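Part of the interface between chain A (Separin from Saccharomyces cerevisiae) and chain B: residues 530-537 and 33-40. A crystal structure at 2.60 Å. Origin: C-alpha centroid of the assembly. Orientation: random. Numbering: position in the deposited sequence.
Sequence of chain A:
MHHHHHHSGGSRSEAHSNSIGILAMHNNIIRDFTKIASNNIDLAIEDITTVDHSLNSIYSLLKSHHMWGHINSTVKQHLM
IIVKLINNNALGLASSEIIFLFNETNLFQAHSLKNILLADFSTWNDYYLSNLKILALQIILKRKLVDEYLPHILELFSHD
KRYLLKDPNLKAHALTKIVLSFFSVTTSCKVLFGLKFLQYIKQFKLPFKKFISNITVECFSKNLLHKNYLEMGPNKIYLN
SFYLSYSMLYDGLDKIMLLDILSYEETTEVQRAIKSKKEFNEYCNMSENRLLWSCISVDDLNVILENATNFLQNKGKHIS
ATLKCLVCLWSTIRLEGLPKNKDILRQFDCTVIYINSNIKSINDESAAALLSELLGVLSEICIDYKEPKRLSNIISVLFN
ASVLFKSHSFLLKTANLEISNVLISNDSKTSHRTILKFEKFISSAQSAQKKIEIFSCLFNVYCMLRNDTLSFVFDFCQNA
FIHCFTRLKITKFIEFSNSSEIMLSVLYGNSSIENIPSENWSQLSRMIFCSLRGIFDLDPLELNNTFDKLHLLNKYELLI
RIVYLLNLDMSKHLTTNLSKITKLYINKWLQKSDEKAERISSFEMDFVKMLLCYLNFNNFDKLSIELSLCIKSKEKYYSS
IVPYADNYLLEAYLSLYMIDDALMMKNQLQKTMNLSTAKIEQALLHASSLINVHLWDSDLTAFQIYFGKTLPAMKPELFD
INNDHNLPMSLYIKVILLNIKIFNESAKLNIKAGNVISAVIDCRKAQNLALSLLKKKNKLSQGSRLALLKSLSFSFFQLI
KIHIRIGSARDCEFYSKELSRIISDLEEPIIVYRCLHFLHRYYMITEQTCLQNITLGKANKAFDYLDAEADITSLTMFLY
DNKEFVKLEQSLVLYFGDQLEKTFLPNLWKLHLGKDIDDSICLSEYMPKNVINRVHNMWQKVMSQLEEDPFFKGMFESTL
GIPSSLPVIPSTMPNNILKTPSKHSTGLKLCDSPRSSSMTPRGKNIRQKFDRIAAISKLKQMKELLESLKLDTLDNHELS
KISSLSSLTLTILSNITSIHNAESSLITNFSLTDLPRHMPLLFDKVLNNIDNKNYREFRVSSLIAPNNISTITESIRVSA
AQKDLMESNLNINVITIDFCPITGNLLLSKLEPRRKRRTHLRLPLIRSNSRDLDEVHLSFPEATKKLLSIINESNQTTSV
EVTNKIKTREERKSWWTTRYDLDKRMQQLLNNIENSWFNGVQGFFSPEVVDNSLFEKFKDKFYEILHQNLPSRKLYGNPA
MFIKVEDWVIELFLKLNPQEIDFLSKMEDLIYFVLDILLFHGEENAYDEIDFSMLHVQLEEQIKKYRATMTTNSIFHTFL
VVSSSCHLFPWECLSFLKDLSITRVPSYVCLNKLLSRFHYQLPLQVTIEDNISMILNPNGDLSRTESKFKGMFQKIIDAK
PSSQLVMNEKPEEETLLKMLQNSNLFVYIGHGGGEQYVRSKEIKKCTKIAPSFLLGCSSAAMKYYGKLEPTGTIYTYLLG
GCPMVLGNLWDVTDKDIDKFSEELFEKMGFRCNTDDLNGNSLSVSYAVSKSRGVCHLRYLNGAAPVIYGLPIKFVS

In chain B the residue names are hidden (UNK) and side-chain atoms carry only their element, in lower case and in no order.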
# COMPACT_ATOMS: atom_id res chain seq x y z
N CYS A 530 24.24 2.70 11.20
CA CYS A 530 23.56 3.29 10.05
C CYS A 530 22.26 2.57 9.68
O CYS A 530 21.23 3.20 9.42
CB CYS A 530 24.49 3.29 8.85
SG CYS A 530 25.86 4.40 9.02
N SER A 531 22.33 1.25 9.66
CA SER A 531 21.19 0.43 9.30
C SER A 531 20.08 0.61 10.30
O SER A 531 18.91 0.60 9.94
CB SER A 531 21.59 -1.03 9.20
OG SER A 531 22.51 -1.20 8.13
N LEU A 532 20.45 0.78 11.57
CA LEU A 532 19.49 0.98 12.64
C LEU A 532 18.87 2.37 12.51
O LEU A 532 17.71 2.56 12.84
CB LEU A 532 20.15 0.81 14.02
CG LEU A 532 20.13 -0.55 14.74
CD1 LEU A 532 18.72 -0.98 15.07
CD2 LEU A 532 20.75 -1.62 13.90
N ARG A 533 19.65 3.33 12.03
CA ARG A 533 19.25 4.74 12.04
C ARG A 533 18.54 5.23 10.80
O ARG A 533 17.94 6.29 10.82
CB ARG A 533 20.46 5.62 12.24
CG ARG A 533 21.09 5.50 13.58
CD ARG A 533 21.48 6.87 14.02
NE ARG A 533 20.63 7.31 15.10
CZ ARG A 533 20.70 8.50 15.66
NH1 ARG A 533 21.58 9.39 15.23
NH2 ARG A 533 19.88 8.80 16.65
N GLY A 534 18.66 4.49 9.71
CA GLY A 534 18.18 4.95 8.42
C GLY A 534 18.99 6.11 7.90
O GLY A 534 18.50 6.94 7.15
N ILE A 535 20.25 6.18 8.31
CA ILE A 535 21.14 7.24 7.86
C ILE A 535 22.43 6.62 7.39
O ILE A 535 22.99 5.78 8.07
CB ILE A 535 21.43 8.26 8.97
CG1 ILE A 535 20.12 8.86 9.50
CG2 ILE A 535 22.37 9.35 8.46
CD1 ILE A 535 19.35 9.68 8.48
N PHE A 536 22.93 7.03 6.23
CA PHE A 536 24.06 6.33 5.65
C PHE A 536 25.17 7.32 5.28
O PHE A 536 25.07 8.05 4.31
CB PHE A 536 23.56 5.49 4.47
CG PHE A 536 22.45 4.53 4.88
CD1 PHE A 536 21.12 4.92 4.86
CD2 PHE A 536 22.76 3.27 5.38
CE1 PHE A 536 20.12 4.08 5.30
CE2 PHE A 536 21.75 2.41 5.82
CZ PHE A 536 20.43 2.82 5.78
N ASP A 537 26.23 7.33 6.10
CA ASP A 537 27.31 8.31 5.99
C ASP A 537 28.69 7.66 5.68
O ASP A 537 29.73 8.32 5.75
CB ASP A 537 27.40 9.15 7.29
CG ASP A 537 27.87 8.32 8.51
OD1 ASP A 537 28.19 7.13 8.34
OD2 ASP A 537 27.94 8.87 9.64
N UNK B 33 9.03 10.02 2.10
CA UNK B 33 10.08 10.06 3.11
C UNK B 33 10.41 8.73 3.78
O UNK B 33 9.62 8.13 4.51
c UNK B 33 10.63 10.95 5.41
c UNK B 33 9.71 11.08 4.19
o UNK B 33 9.82 12.39 3.63
N UNK B 34 11.64 8.29 3.52
CA UNK B 34 12.19 7.11 4.14
C UNK B 34 12.44 7.27 5.66
O UNK B 34 13.03 8.24 6.10
c UNK B 34 14.31 3.17 4.40
c UNK B 34 15.30 5.71 4.82
c UNK B 34 15.45 3.35 5.19
c UNK B 34 15.94 4.63 5.40
c UNK B 34 13.48 6.72 3.42
c UNK B 34 14.17 5.54 4.03
c UNK B 34 13.69 4.26 3.82
N UNK B 35 11.95 6.30 6.43
CA UNK B 35 12.26 6.15 7.85
C UNK B 35 12.72 4.72 8.07
O UNK B 35 12.13 3.81 7.48
n UNK B 35 9.13 7.80 8.61
c UNK B 35 11.05 6.39 8.73
c UNK B 35 10.45 7.73 8.51
o UNK B 35 11.14 8.70 8.25
N UNK B 36 13.75 4.52 8.89
CA UNK B 36 14.30 3.19 9.09
C UNK B 36 13.26 2.20 9.54
O UNK B 36 12.51 2.45 10.48
c UNK B 36 15.42 3.22 10.12
o UNK B 36 15.54 1.94 10.73
N UNK B 37 13.23 1.03 8.88
CA UNK B 37 12.38 -0.09 9.31
C UNK B 37 12.69 -0.51 10.74
O UNK B 37 11.85 -1.16 11.35
c UNK B 37 14.14 -0.86 7.88
c UNK B 37 14.15 0.64 7.79
c UNK B 37 12.75 -1.20 8.33
N UNK B 38 13.89 -0.21 11.22
CA UNK B 38 14.32 -0.66 12.54
C UNK B 38 13.86 0.17 13.72
O UNK B 38 14.02 -0.24 14.84
c UNK B 38 17.50 -4.24 10.88
c UNK B 38 16.33 -3.18 12.61
c UNK B 38 16.86 -4.32 12.06
o UNK B 38 18.01 -5.38 10.35
c UNK B 38 15.84 -0.75 12.59
c UNK B 38 16.42 -1.98 11.98
c UNK B 38 17.62 -3.06 10.23
c UNK B 38 17.08 -1.93 10.78
N UNK B 39 13.34 1.34 13.46
CA UNK B 39 12.88 2.16 14.54
C UNK B 39 11.72 1.46 15.17
O UNK B 39 10.89 0.92 14.50
c UNK B 39 13.49 4.53 13.85
c UNK B 39 13.03 5.67 12.96
c UNK B 39 12.40 3.50 14.02
c UNK B 39 14.20 6.45 12.38
n UNK B 39 13.76 7.49 11.41
N UNK B 40 11.69 1.43 16.48
CA UNK B 40 10.58 0.85 17.19
C UNK B 40 9.98 1.84 18.16
O UNK B 40 10.52 2.91 18.38
c UNK B 40 10.99 -0.44 17.88
c UNK B 40 12.02 -0.43 18.98
c UNK B 40 12.65 -1.80 19.02
c UNK B 40 13.07 0.62 18.69

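Position 33 of chain B carries three side-chain atoms, a carbon bonded to one oxygen and one carbon, and they touch nothing on the chain A stretch. A branched carbon with hydroxyl and methyl is threonine. The hydroxyl of B:Thr33 is hydrogen-bonded elsewhere in the structure.

At position 34, one carbon leads to a ring of six carbons with no heteroatom. The side chain points toward chain A, and one ring carbon lies 3.8 Å from A:Gly534 CA and 4.2 Å from A:Phe536 CE1. This is phenylalanine, and the ring atom is CE2. The flat hydrocarbon ring of B:Phe34 suits this place, meeting the glycine backbone with its edge while touching a second aromatic side chain.

Position 35 has two carbons, the second bearing an oxygen and a nitrogen; the side chain points away from chain A and does not touch the stretch. A short amide is asparagine. The amide nitrogen of B:Asn35 is hydrogen-bonded elsewhere in the structure.

Position 36 has one carbon and one oxygen pointing toward chain A, the carbon 3.5 Å from A:Gly534 N and the oxygen 3.1 Å from A:Leu532 O. This is serine. B:Ser36 OG donates a hydrogen bond to A:Leu532 O, a carbonyl near the end of the helix.

At position 37, three carbons close a ring onto the backbone nitrogen and touch nothing on the chain A stretch; this defines proline. The phi of B:Pro37, -57°, fits the second place of the type I turn that begins at B:Ser36.

Position 38 shows one carbon, 3.8 Å from A:Leu532 CD1, then a six-carbon ring bearing an oxygen, with one ring carbon 3.2 Å from A:Ser531 O: tyrosine. B:Tyr38 suits its place by packing its CB on the leucine while its hydroxyl is hydrogen-bonded elsewhere in the structure. B:Tyr38 N donates to B:Ser36 OG (2.8 Å).

Position 39 has four carbons in a row ending in nitrogen, the last carbon 4.1 Å from A:Arg533 O: a lysine. B:Lys39 is exposed, as suits a charged amine. B:Lys39 N closes the turn on B:Ser36 O at 3.3 Å.

Position 40 has four carbons forked at the second, touching nothing on the chain A stretch, so it is leucine.

The contact centres on the helix end. A:Gly534 leaves the helix with positive phi, and an ideal CB there would lie 3.0 Å from B:Ser36 CB, a clash; its bareness admits the serine. B:Ser36 OG links the helix carbonyl to the turn, while B:Phe34 and B:Tyr38 add apolar packing.

Chain B (33-40) TFNSPYKL
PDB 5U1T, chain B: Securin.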